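Local coordinates for protein toll-like receptor 13 (Mus musculus, PDB 4Z0C) that recognises bacterial 23S ribosomal RNA as an innate immune receptor and signals through MYD88 and TRAF6 to activate NF-kappa-B, at residues Leu378-Thr389 and Ala401-Ile412; Leu558-Leu566 and Lys579-Asp587. All coordinates share one frame; numbering follows the deposited sequence.

Contact 1. Residues Leu378-Thr389 and Ala401-Ile412; sequences LEFLSLSRNPIT and ALKELNLAACWI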
loop_
_atom_site.group_PDB
_atom_site.type_symbol
_atom_site.label_atom_id
_atom_site.label_comp_id
_atom_site.label_asym_id
_atom_site.label_seq_id
_atom_site.Cartn_x
_atom_site.Cartn_y
_atom_site.Cartn_z
ATOM N N LEU A 378 36.940 6.310 -8.554
ATOM C CA LEU A 378 35.506 6.616 -8.476
ATOM C C LEU A 378 34.976 6.469 -7.038
ATOM O O LEU A 378 35.241 5.467 -6.376
ATOM C CB LEU A 378 34.715 5.711 -9.436
ATOM C CG LEU A 378 33.341 6.173 -9.945
ATOM C CD1 LEU A 378 33.467 7.442 -10.770
ATOM C CD2 LEU A 378 32.635 5.083 -10.744
ATOM N N GLU A 379 34.266 7.485 -6.552
ATOM C CA GLU A 379 33.658 7.459 -5.219
ATOM C C GLU A 379 32.126 7.469 -5.253
ATOM O O GLU A 379 31.477 6.959 -4.337
ATOM C CB GLU A 379 34.189 8.625 -4.384
ATOM C CG GLU A 379 35.542 8.305 -3.794
ATOM C CD GLU A 379 36.263 9.514 -3.267
ATOM O OE1 GLU A 379 35.811 10.646 -3.532
ATOM O OE2 GLU A 379 37.293 9.325 -2.591
ATOM N N PHE A 380 31.555 8.048 -6.309
ATOM C CA PHE A 380 30.108 8.068 -6.486
ATOM C C PHE A 380 29.729 7.560 -7.886
ATOM O O PHE A 380 30.223 8.042 -8.899
ATOM C CB PHE A 380 29.537 9.471 -6.269
ATOM C CG PHE A 380 28.071 9.604 -6.643
ATOM C CD1 PHE A 380 27.069 9.258 -5.736
ATOM C CD2 PHE A 380 27.694 10.078 -7.900
ATOM C CE1 PHE A 380 25.718 9.376 -6.079
ATOM C CE2 PHE A 380 26.354 10.207 -8.247
ATOM C CZ PHE A 380 25.361 9.855 -7.330
ATOM N N LEU A 381 28.834 6.587 -7.929
ATOM C CA LEU A 381 28.342 6.056 -9.191
ATOM C C LEU A 381 26.834 5.963 -9.083
ATOM O O LEU A 381 26.301 5.427 -8.104
ATOM C CB LEU A 381 28.953 4.687 -9.484
ATOM C CG LEU A 381 28.373 3.935 -10.695
ATOM C CD1 LEU A 381 28.589 4.701 -11.989
ATOM C CD2 LEU A 381 28.939 2.520 -10.809
ATOM N N SER A 382 26.138 6.549 -10.050
ATOM C CA SER A 382 24.695 6.397 -10.106
ATOM C C SER A 382 24.223 5.721 -11.397
ATOM O O SER A 382 24.578 6.141 -12.494
ATOM C CB SER A 382 24.000 7.735 -9.933
ATOM O OG SER A 382 22.646 7.623 -10.325
ATOM N N LEU A 383 23.402 4.681 -11.250
ATOM C CA LEU A 383 22.812 3.989 -12.395
ATOM C C LEU A 383 21.289 4.037 -12.324
ATOM O O LEU A 383 20.626 3.303 -13.062
ATOM C CB LEU A 383 23.266 2.519 -12.428
ATOM C CG LEU A 383 24.786 2.302 -12.431
ATOM C CD1 LEU A 383 25.197 0.851 -12.314
ATOM C CD2 LEU A 383 25.337 2.872 -13.675
ATOM N N SER A 384 20.746 4.866 -11.419
ATOM C CA SER A 384 19.298 4.956 -11.192
ATOM C C SER A 384 18.500 5.088 -12.459
ATOM O O SER A 384 18.929 5.762 -13.383
ATOM C CB SER A 384 18.923 6.135 -10.291
ATOM O OG SER A 384 19.264 5.831 -8.973
ATOM N N ARG A 385 17.324 4.464 -12.474
ATOM C CA ARG A 385 16.398 4.572 -13.595
ATOM C C ARG A 385 16.990 4.044 -14.884
ATOM O O ARG A 385 16.727 4.580 -15.957
ATOM C CB ARG A 385 15.912 6.011 -13.801
ATOM C CG ARG A 385 15.264 6.585 -12.586
ATOM C CD ARG A 385 14.187 7.608 -12.916
ATOM N NE ARG A 385 13.519 7.998 -11.674
ATOM C CZ ARG A 385 12.401 7.443 -11.210
ATOM N NH1 ARG A 385 11.796 6.479 -11.895
ATOM N NH2 ARG A 385 11.884 7.858 -10.063
ATOM N N ASN A 386 17.783 2.990 -14.772
ATOM C CA ASN A 386 18.110 2.184 -15.936
ATOM C C ASN A 386 17.305 0.891 -15.903
ATOM O O ASN A 386 17.046 0.349 -14.835
ATOM C CB ASN A 386 19.619 1.922 -16.037
ATOM C CG ASN A 386 20.398 3.146 -16.552
ATOM O OD1 ASN A 386 20.357 3.457 -17.738
ATOM N ND2 ASN A 386 21.103 3.835 -15.656
ATOM N N PRO A 387 16.871 0.412 -17.082
ATOM C CA PRO A 387 16.101 -0.835 -17.163
ATOM C C PRO A 387 16.998 -2.054 -16.960
ATOM O O PRO A 387 17.047 -2.924 -17.818
ATOM C CB PRO A 387 15.552 -0.811 -18.590
ATOM C CG PRO A 387 16.576 -0.003 -19.369
ATOM C CD PRO A 387 17.051 1.050 -18.400
ATOM N N ILE A 388 17.687 -2.097 -15.828
ATOM C CA ILE A 388 18.588 -3.174 -15.448
ATOM C C ILE A 388 17.831 -4.179 -14.577
ATOM O O ILE A 388 17.286 -3.814 -13.527
ATOM C CB ILE A 388 19.724 -2.593 -14.574
ATOM C CG1 ILE A 388 20.617 -1.653 -15.395
ATOM C CG2 ILE A 388 20.556 -3.694 -13.947
ATOM C CD1 ILE A 388 21.497 -0.717 -14.521
ATOM N N THR A 389 17.779 -5.439 -14.992
ATOM C CA THR A 389 17.113 -6.447 -14.169
ATOM C C THR A 389 18.123 -7.217 -13.332
ATOM O O THR A 389 17.765 -7.813 -12.316
ATOM C CB THR A 389 16.300 -7.439 -15.004
ATOM O OG1 THR A 389 17.177 -8.181 -15.863
ATOM C CG2 THR A 389 15.245 -6.710 -15.826
ATOM N N ALA A 401 37.458 2.090 -4.508
ATOM C CA ALA A 401 37.323 3.379 -3.823
ATOM C C ALA A 401 35.874 3.826 -3.643
ATOM O O ALA A 401 35.612 4.839 -2.985
ATOM C CB ALA A 401 38.124 4.464 -4.550
ATOM N N LEU A 402 34.940 3.070 -4.214
ATOM C CA LEU A 402 33.543 3.492 -4.268
ATOM C C LEU A 402 32.948 3.618 -2.865
ATOM O O LEU A 402 33.115 2.731 -2.031
ATOM C CB LEU A 402 32.725 2.539 -5.141
ATOM C CG LEU A 402 31.462 3.135 -5.766
ATOM C CD1 LEU A 402 31.855 4.136 -6.847
ATOM C CD2 LEU A 402 30.559 2.042 -6.331
ATOM N N LYS A 403 32.302 4.753 -2.597
ATOM C CA LYS A 403 31.738 5.001 -1.282
ATOM C C LYS A 403 30.225 4.999 -1.378
ATOM O O LYS A 403 29.531 4.624 -0.434
ATOM C CB LYS A 403 32.247 6.325 -0.708
ATOM C CG LYS A 403 33.771 6.385 -0.617
ATOM C CD LYS A 403 34.317 7.765 -0.232
ATOM C CE LYS A 403 34.468 7.888 1.268
ATOM N NZ LYS A 403 35.233 9.107 1.673
ATOM N N GLU A 404 29.714 5.384 -2.541
ATOM C CA GLU A 404 28.269 5.451 -2.721
ATOM C C GLU A 404 27.805 4.917 -4.075
ATOM O O GLU A 404 28.262 5.386 -5.117
ATOM C CB GLU A 404 27.770 6.888 -2.531
ATOM C CG GLU A 404 26.284 7.014 -2.843
ATOM C CD GLU A 404 25.654 8.309 -2.359
ATOM O OE1 GLU A 404 24.503 8.581 -2.780
ATOM O OE2 GLU A 404 26.293 9.038 -1.558
ATOM N N LEU A 405 26.872 3.964 -4.050
ATOM C CA LEU A 405 26.299 3.393 -5.272
ATOM C C LEU A 405 24.791 3.617 -5.278
ATOM O O LEU A 405 24.082 3.205 -4.361
ATOM C CB LEU A 405 26.635 1.893 -5.384
ATOM C CG LEU A 405 26.073 1.070 -6.565
ATOM C CD1 LEU A 405 26.534 1.613 -7.938
ATOM C CD2 LEU A 405 26.414 -0.417 -6.440
ATOM N N ASN A 406 24.300 4.305 -6.300
ATOM C CA ASN A 406 22.864 4.549 -6.426
ATOM C C ASN A 406 22.262 3.749 -7.586
ATOM O O ASN A 406 22.546 4.020 -8.769
ATOM C CB ASN A 406 22.583 6.042 -6.611
ATOM C CG ASN A 406 21.092 6.367 -6.590
ATOM O OD1 ASN A 406 20.258 5.519 -6.263
ATOM N ND2 ASN A 406 20.753 7.598 -6.958
ATOM N N LEU A 407 21.425 2.780 -7.218
ATOM C CA LEU A 407 20.743 1.881 -8.139
ATOM C C LEU A 407 19.227 1.992 -7.983
ATOM O O LEU A 407 18.505 1.085 -8.338
ATOM C CB LEU A 407 21.169 0.444 -7.842
ATOM C CG LEU A 407 22.586 0.075 -8.265
ATOM C CD1 LEU A 407 22.999 -1.208 -7.599
ATOM C CD2 LEU A 407 22.590 -0.126 -9.769
ATOM N N ALA A 408 18.753 3.111 -7.456
ATOM C CA ALA A 408 17.331 3.301 -7.214
ATOM C C ALA A 408 16.502 3.324 -8.489
ATOM O O ALA A 408 16.933 3.842 -9.501
ATOM C CB ALA A 408 17.098 4.580 -6.426
ATOM N N ALA A 409 15.314 2.735 -8.423
ATOM C CA ALA A 409 14.339 2.750 -9.513
ATOM C C ALA A 409 14.841 2.102 -10.795
ATOM O O ALA A 409 14.324 2.367 -11.884
ATOM C CB ALA A 409 13.816 4.151 -9.771
ATOM N N CYS A 410 15.841 1.240 -10.669
ATOM C CA CYS A 410 16.128 0.315 -11.747
ATOM C C CYS A 410 15.072 -0.810 -11.701
ATOM O O CYS A 410 14.057 -0.680 -11.012
ATOM C CB CYS A 410 17.522 -0.260 -11.594
ATOM S SG CYS A 410 18.806 0.956 -11.847
ATOM N N TRP A 411 15.293 -1.899 -12.434
ATOM C CA TRP A 411 14.309 -2.986 -12.471
ATOM C C TRP A 411 14.844 -4.247 -11.812
ATOM O O TRP A 411 14.449 -5.361 -12.152
ATOM C CB TRP A 411 13.895 -3.294 -13.914
ATOM C CG TRP A 411 13.189 -2.185 -14.615
ATOM C CD1 TRP A 411 12.794 -0.984 -14.085
ATOM C CD2 TRP A 411 12.795 -2.164 -15.991
ATOM N NE1 TRP A 411 12.170 -0.223 -15.048
ATOM C CE2 TRP A 411 12.165 -0.922 -16.229
ATOM C CE3 TRP A 411 12.934 -3.063 -17.050
ATOM C CZ2 TRP A 411 11.649 -0.574 -17.474
ATOM C CZ3 TRP A 411 12.422 -2.714 -18.297
ATOM C CH2 TRP A 411 11.780 -1.484 -18.495
ATOM N N ILE A 412 15.755 -4.073 -10.871
ATOM C CA ILE A 412 16.510 -5.206 -10.357
ATOM C C ILE A 412 15.639 -6.280 -9.701
ATOM O O ILE A 412 14.804 -6.038 -8.803
ATOM C CB ILE A 412 17.639 -4.750 -9.438
ATOM C CG1 ILE A 412 18.675 -3.971 -10.271
ATOM C CG2 ILE A 412 18.244 -5.952 -8.694
ATOM C CD1 ILE A 412 19.561 -3.051 -9.454
HETATM O O HOH W 1 36.653 3.094 -7.020
#
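Pro387 lies over one face of the Trp411 ring, its CB 3.7 Å from the centroid of the six-membered ring and 10° off the normal, a CH-pi contact, while CG2 of Thr389 sits at the indole edge. With its CG beside the backbone N (chi1 -64°), Trp411 holds the indole against the inverse gamma turn centred on Pro387; Val413 of the second subunit packs on Thr389 and Trp411. The carboxylate of Glu404 meets the Phe380 ring at its edge, OE1 3.6 Å from CE1, the two planes 80° apart. Over one face of the Arg385 guanidinium lies Ala409 CB. On the other side of the strands Leu381 and Leu405 run side by side, CD2 to CD1 3.9 Å, as do Leu383 and Leu407. Strands 380-382 and 404-406, from the successive leucine-rich repeats LRR 15 and LRR 16, are parallel, bonded by Leu381 N to Glu404 O and by Asn406 N to Leu381 O at 2.9 Å. At the end of strand 404-406, OD1 of Asn406 accepts from Ala408 N in an Asx turn, and Arg385 N donates to Ala408 O at 3.1 Å. Strand 356-358 flanks the pair next to 380-382 and strand 428-430 next to 404-406.

Contact 2. Residues Leu558-Leu566 and Lys579-Asp587; sequences LGKNPSVFL and KLDISGTKD. With nucleotides of chain D.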
loop_
_atom_site.group_PDB
_atom_site.type_symbol
_atom_site.label_atom_id
_atom_site.label_comp_id
_atom_site.label_asym_id
_atom_site.label_seq_id
_atom_site.Cartn_x
_atom_site.Cartn_y
_atom_site.Cartn_z
ATOM N N LEU A 558 4.582 4.211 16.027
ATOM C CA LEU A 558 3.592 3.182 15.738
ATOM C C LEU A 558 2.344 3.835 15.135
ATOM O O LEU A 558 1.281 3.200 15.039
ATOM C CB LEU A 558 3.198 2.435 17.012
ATOM C CG LEU A 558 4.267 1.634 17.755
ATOM C CD1 LEU A 558 3.709 1.178 19.105
ATOM C CD2 LEU A 558 4.755 0.465 16.956
ATOM N N GLY A 559 2.462 5.108 14.756
ATOM C CA GLY A 559 1.338 5.836 14.176
ATOM C C GLY A 559 0.824 5.285 12.844
ATOM O O GLY A 559 1.444 4.410 12.249
ATOM N N LYS A 560 -0.321 5.788 12.387
ATOM C CA LYS A 560 -0.919 5.411 11.095
ATOM C C LYS A 560 -1.286 3.934 10.922
ATOM O O LYS A 560 -1.528 3.501 9.791
ATOM C CB LYS A 560 -0.032 5.842 9.915
ATOM C CG LYS A 560 0.324 7.321 9.915
ATOM C CD LYS A 560 0.853 7.803 8.581
ATOM C CE LYS A 560 1.043 9.313 8.630
ATOM N NZ LYS A 560 -0.167 10.032 9.131
ATOM N N ASN A 561 -1.309 3.169 12.015
ATOM C CA ASN A 561 -1.798 1.787 11.992
ATOM C C ASN A 561 -3.328 1.734 12.164
ATOM O O ASN A 561 -3.883 2.419 13.022
ATOM C CB ASN A 561 -1.130 0.951 13.087
ATOM C CG ASN A 561 0.265 0.482 12.710
ATOM O OD1 ASN A 561 0.428 -0.460 11.935
ATOM N ND2 ASN A 561 1.278 1.127 13.271
ATOM N N PRO A 562 -4.016 0.952 11.319
ATOM C CA PRO A 562 -5.461 0.726 11.423
ATOM C C PRO A 562 -5.861 0.220 12.806
ATOM O O PRO A 562 -6.961 0.523 13.252
ATOM C CB PRO A 562 -5.722 -0.347 10.369
ATOM C CG PRO A 562 -4.697 -0.080 9.324
ATOM C CD PRO A 562 -3.465 0.403 10.067
ATOM N N SER A 563 -4.985 -0.536 13.464
ATOM C CA SER A 563 -5.186 -0.869 14.858
ATOM C C SER A 563 -3.884 -1.183 15.589
ATOM O O SER A 563 -2.938 -1.692 14.989
ATOM C CB SER A 563 -6.148 -2.040 14.997
ATOM O OG SER A 563 -5.624 -3.140 14.311
ATOM N N VAL A 564 -3.847 -0.870 16.889
ATOM C CA VAL A 564 -2.688 -1.154 17.732
ATOM C C VAL A 564 -3.218 -1.582 19.086
ATOM O O VAL A 564 -3.900 -0.813 19.753
ATOM C CB VAL A 564 -1.759 0.078 17.940
ATOM C CG1 VAL A 564 -0.505 -0.338 18.683
ATOM C CG2 VAL A 564 -1.363 0.705 16.622
ATOM N N PHE A 565 -2.942 -2.821 19.474
ATOM C CA PHE A 565 -3.392 -3.333 20.758
ATOM C C PHE A 565 -2.179 -3.658 21.613
ATOM O O PHE A 565 -1.457 -4.622 21.347
ATOM C CB PHE A 565 -4.259 -4.588 20.583
ATOM C CG PHE A 565 -5.418 -4.402 19.638
ATOM C CD1 PHE A 565 -6.263 -3.312 19.752
ATOM C CD2 PHE A 565 -5.637 -5.307 18.604
ATOM C CE1 PHE A 565 -7.323 -3.136 18.867
ATOM C CE2 PHE A 565 -6.698 -5.141 17.719
ATOM C CZ PHE A 565 -7.543 -4.054 17.848
ATOM N N LEU A 566 -1.968 -2.845 22.641
ATOM C CA LEU A 566 -0.899 -3.037 23.611
ATOM C C LEU A 566 -1.570 -3.394 24.949
ATOM O O LEU A 566 -1.780 -2.540 25.807
ATOM C CB LEU A 566 -0.053 -1.749 23.703
ATOM C CG LEU A 566 0.740 -1.407 22.426
ATOM C CD1 LEU A 566 0.830 0.099 22.138
ATOM C CD2 LEU A 566 2.132 -2.010 22.508
ATOM N N LYS A 579 10.636 9.705 22.845
ATOM C CA LYS A 579 9.478 10.066 22.031
ATOM C C LYS A 579 8.681 8.832 21.618
ATOM O O LYS A 579 9.257 7.868 21.122
ATOM C CB LYS A 579 9.923 10.790 20.777
ATOM C CG LYS A 579 8.807 11.049 19.782
ATOM C CD LYS A 579 9.304 11.943 18.639
ATOM C CE LYS A 579 8.173 12.271 17.678
ATOM N NZ LYS A 579 8.623 13.116 16.541
ATOM N N LEU A 580 7.361 8.890 21.804
ATOM C CA LEU A 580 6.441 7.832 21.406
ATOM C C LEU A 580 5.287 8.422 20.605
ATOM O O LEU A 580 4.659 9.373 21.044
ATOM C CB LEU A 580 5.888 7.118 22.643
ATOM C CG LEU A 580 4.780 6.110 22.349
ATOM C CD1 LEU A 580 5.362 5.041 21.480
ATOM C CD2 LEU A 580 4.223 5.513 23.632
ATOM N N ASP A 581 5.019 7.879 19.423
ATOM C CA ASP A 581 3.851 8.295 18.645
ATOM C C ASP A 581 2.946 7.104 18.268
ATOM O O ASP A 581 3.374 6.164 17.596
ATOM C CB ASP A 581 4.282 9.057 17.395
ATOM C CG ASP A 581 3.102 9.565 16.565
ATOM O OD1 ASP A 581 2.323 8.752 16.027
ATOM O OD2 ASP A 581 2.973 10.788 16.395
ATOM N N ILE A 582 1.698 7.157 18.730
ATOM C CA ILE A 582 0.661 6.212 18.346
ATOM C C ILE A 582 -0.580 6.975 17.903
ATOM O O ILE A 582 -1.666 6.865 18.504
ATOM C CB ILE A 582 0.282 5.283 19.499
ATOM C CG1 ILE A 582 1.543 4.836 20.229
ATOM C CG2 ILE A 582 -0.480 4.082 18.952
ATOM C CD1 ILE A 582 1.290 3.889 21.366
ATOM N N SER A 583 -0.402 7.763 16.852
ATOM C CA SER A 583 -1.468 8.599 16.331
ATOM C C SER A 583 -2.083 7.977 15.098
ATOM O O SER A 583 -1.451 7.170 14.434
ATOM C CB SER A 583 -0.922 9.987 15.988
ATOM O OG SER A 583 -0.250 10.533 17.112
ATOM N N GLY A 584 -3.324 8.349 14.807
ATOM C CA GLY A 584 -3.936 8.032 13.533
ATOM C C GLY A 584 -4.580 6.657 13.394
ATOM O O GLY A 584 -4.755 6.205 12.278
ATOM N N THR A 585 -4.928 5.987 14.494
ATOM C CA THR A 585 -5.712 4.757 14.389
ATOM C C THR A 585 -7.172 5.080 14.075
ATOM O O THR A 585 -7.875 4.267 13.493
ATOM C CB THR A 585 -5.600 3.858 15.639
ATOM O OG1 THR A 585 -6.432 4.364 16.705
ATOM C CG2 THR A 585 -4.145 3.750 16.088
ATOM N N LYS A 586 -7.627 6.249 14.517
ATOM C CA LYS A 586 -8.865 6.857 14.028
ATOM C C LYS A 586 -10.208 6.329 14.537
ATOM O O LYS A 586 -11.230 6.931 14.227
ATOM C CB LYS A 586 -8.893 6.916 12.495
ATOM C CG LYS A 586 -7.869 7.846 11.864
ATOM C CD LYS A 586 -8.294 8.219 10.445
ATOM C CE LYS A 586 -7.145 8.806 9.612
ATOM N NZ LYS A 586 -6.249 7.755 9.016
ATOM N N ASP A 587 -10.258 5.239 15.294
ATOM C CA ASP A 587 -11.503 5.005 16.048
ATOM C C ASP A 587 -11.313 4.235 17.340
ATOM O O ASP A 587 -11.609 3.038 17.436
ATOM C CB ASP A 587 -12.672 4.452 15.202
ATOM C CG ASP A 587 -12.359 3.148 14.557
ATOM O OD1 ASP A 587 -11.167 2.792 14.532
ATOM O OD2 ASP A 587 -13.297 2.500 14.042
ATOM P P C D 10 -11.882 -10.300 18.004
ATOM O OP1 C D 10 -12.024 -11.733 18.340
ATOM O OP2 C D 10 -12.573 -9.280 18.840
ATOM O "O5'" C D 10 -10.329 -9.972 17.978
ATOM C "C5'" C D 10 -9.456 -10.729 17.150
ATOM C "C4'" C D 10 -8.327 -11.321 17.948
ATOM O "O4'" C D 10 -7.508 -10.237 18.471
ATOM C "C3'" C D 10 -8.747 -12.171 19.155
ATOM O "O3'" C D 10 -7.862 -13.284 19.288
ATOM C "C2'" C D 10 -8.553 -11.215 20.330
ATOM O "O2'" C D 10 -8.264 -11.856 21.552
ATOM C "C1'" C D 10 -7.361 -10.377 19.865
ATOM N N1 C D 10 -7.325 -9.042 20.473
ATOM C C2 C D 10 -6.392 -8.787 21.489
ATOM O O2 C D 10 -5.587 -9.664 21.836
ATOM N N3 C D 10 -6.379 -7.574 22.073
ATOM C C4 C D 10 -7.251 -6.641 21.697
ATOM N N4 C D 10 -7.178 -5.456 22.323
ATOM C C5 C D 10 -8.220 -6.873 20.673
ATOM C C6 C D 10 -8.221 -8.076 20.087
#
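Leu558 and Asp581 open the backbone pairing of two consecutive leucine-rich repeats, LRR 22 and LRR 23: the N-H of Leu558 reaches Asp581 O at 2.8 Å, with an angle of 161° at the hydrogen. Two residues on, Lys560 N donates to Ser583 O at 2.7 Å, so the loops leaving strands 555-557 and 579-581 stay joined after the strands end. Gly559 passes close between these bonds, its CA 3.1 Å from Ser583 O. Gly584, with a positive phi (84°), lies opposite Lys560 in the register. Further along, Thr585 CA comes within 3.3 Å of Asn561 O in a CH...O contact.

Among the side chains, Leu566 and Ile582 meet tip to tip, CD1 to CD1 3.9 Å. Ile582 has CG1 beside its backbone N (chi1 -42°), which leaves CG2 on the other branch to touch Val564 CG2. The same valine methyl touches Thr585 CG2, the two side chains crossing at about a right angle. The amide of Asn561 turns back on its own repeat, ND2 donating to Leu558 O at 2.7 Å from above the carbonyl plane; its OD1 accepts from Gln535 N of the preceding repeat. Asp581 OD1 takes the N-H of Ser583, an Asx turn, and OG of Ser583 bonds to Glu611 N. Cytidine C10 of chain D lies over one face of the Phe565 ring, the exocyclic N4 3.4 Å from CG.

Methyl groups of Val564, Leu566, Ile582 and Thr585 thus make the apolar part of the contact, while buried amide and hydroxyl groups find partners both within their own repeat and in the neighbouring ones. The Asx turn probably helps steady the Asp581 carboxylate, whose OD2 accepts from N6 of an adenine of the bound RNA, so the same carboxylate serves a backbone turn through OD1 and an RNA base through OD2.

Contact 1 comes first along the chain; the centres are about 36 Å apart and the nearest atoms about 22 Å, so the two are separate. Both join consecutive leucine-rich repeats of the ectodomain, LRR 15 with LRR 16 and LRR 22 with LRR 23, and both reach its run of parallel strands, through 380-382 and 404-406 in one and 579-581 in the other. Contact 2 adds strand 564-566 from a separate three-stranded sheet. The second subunit packs on both, but their relation to RNA differs: contact 2 touches the bound strand directly, whereas contact 1 stays about 7 Å from it at the nearest atom. The same solenoid thus joins repeat to repeat at both places, and at contact 2 also meets the bound RNA.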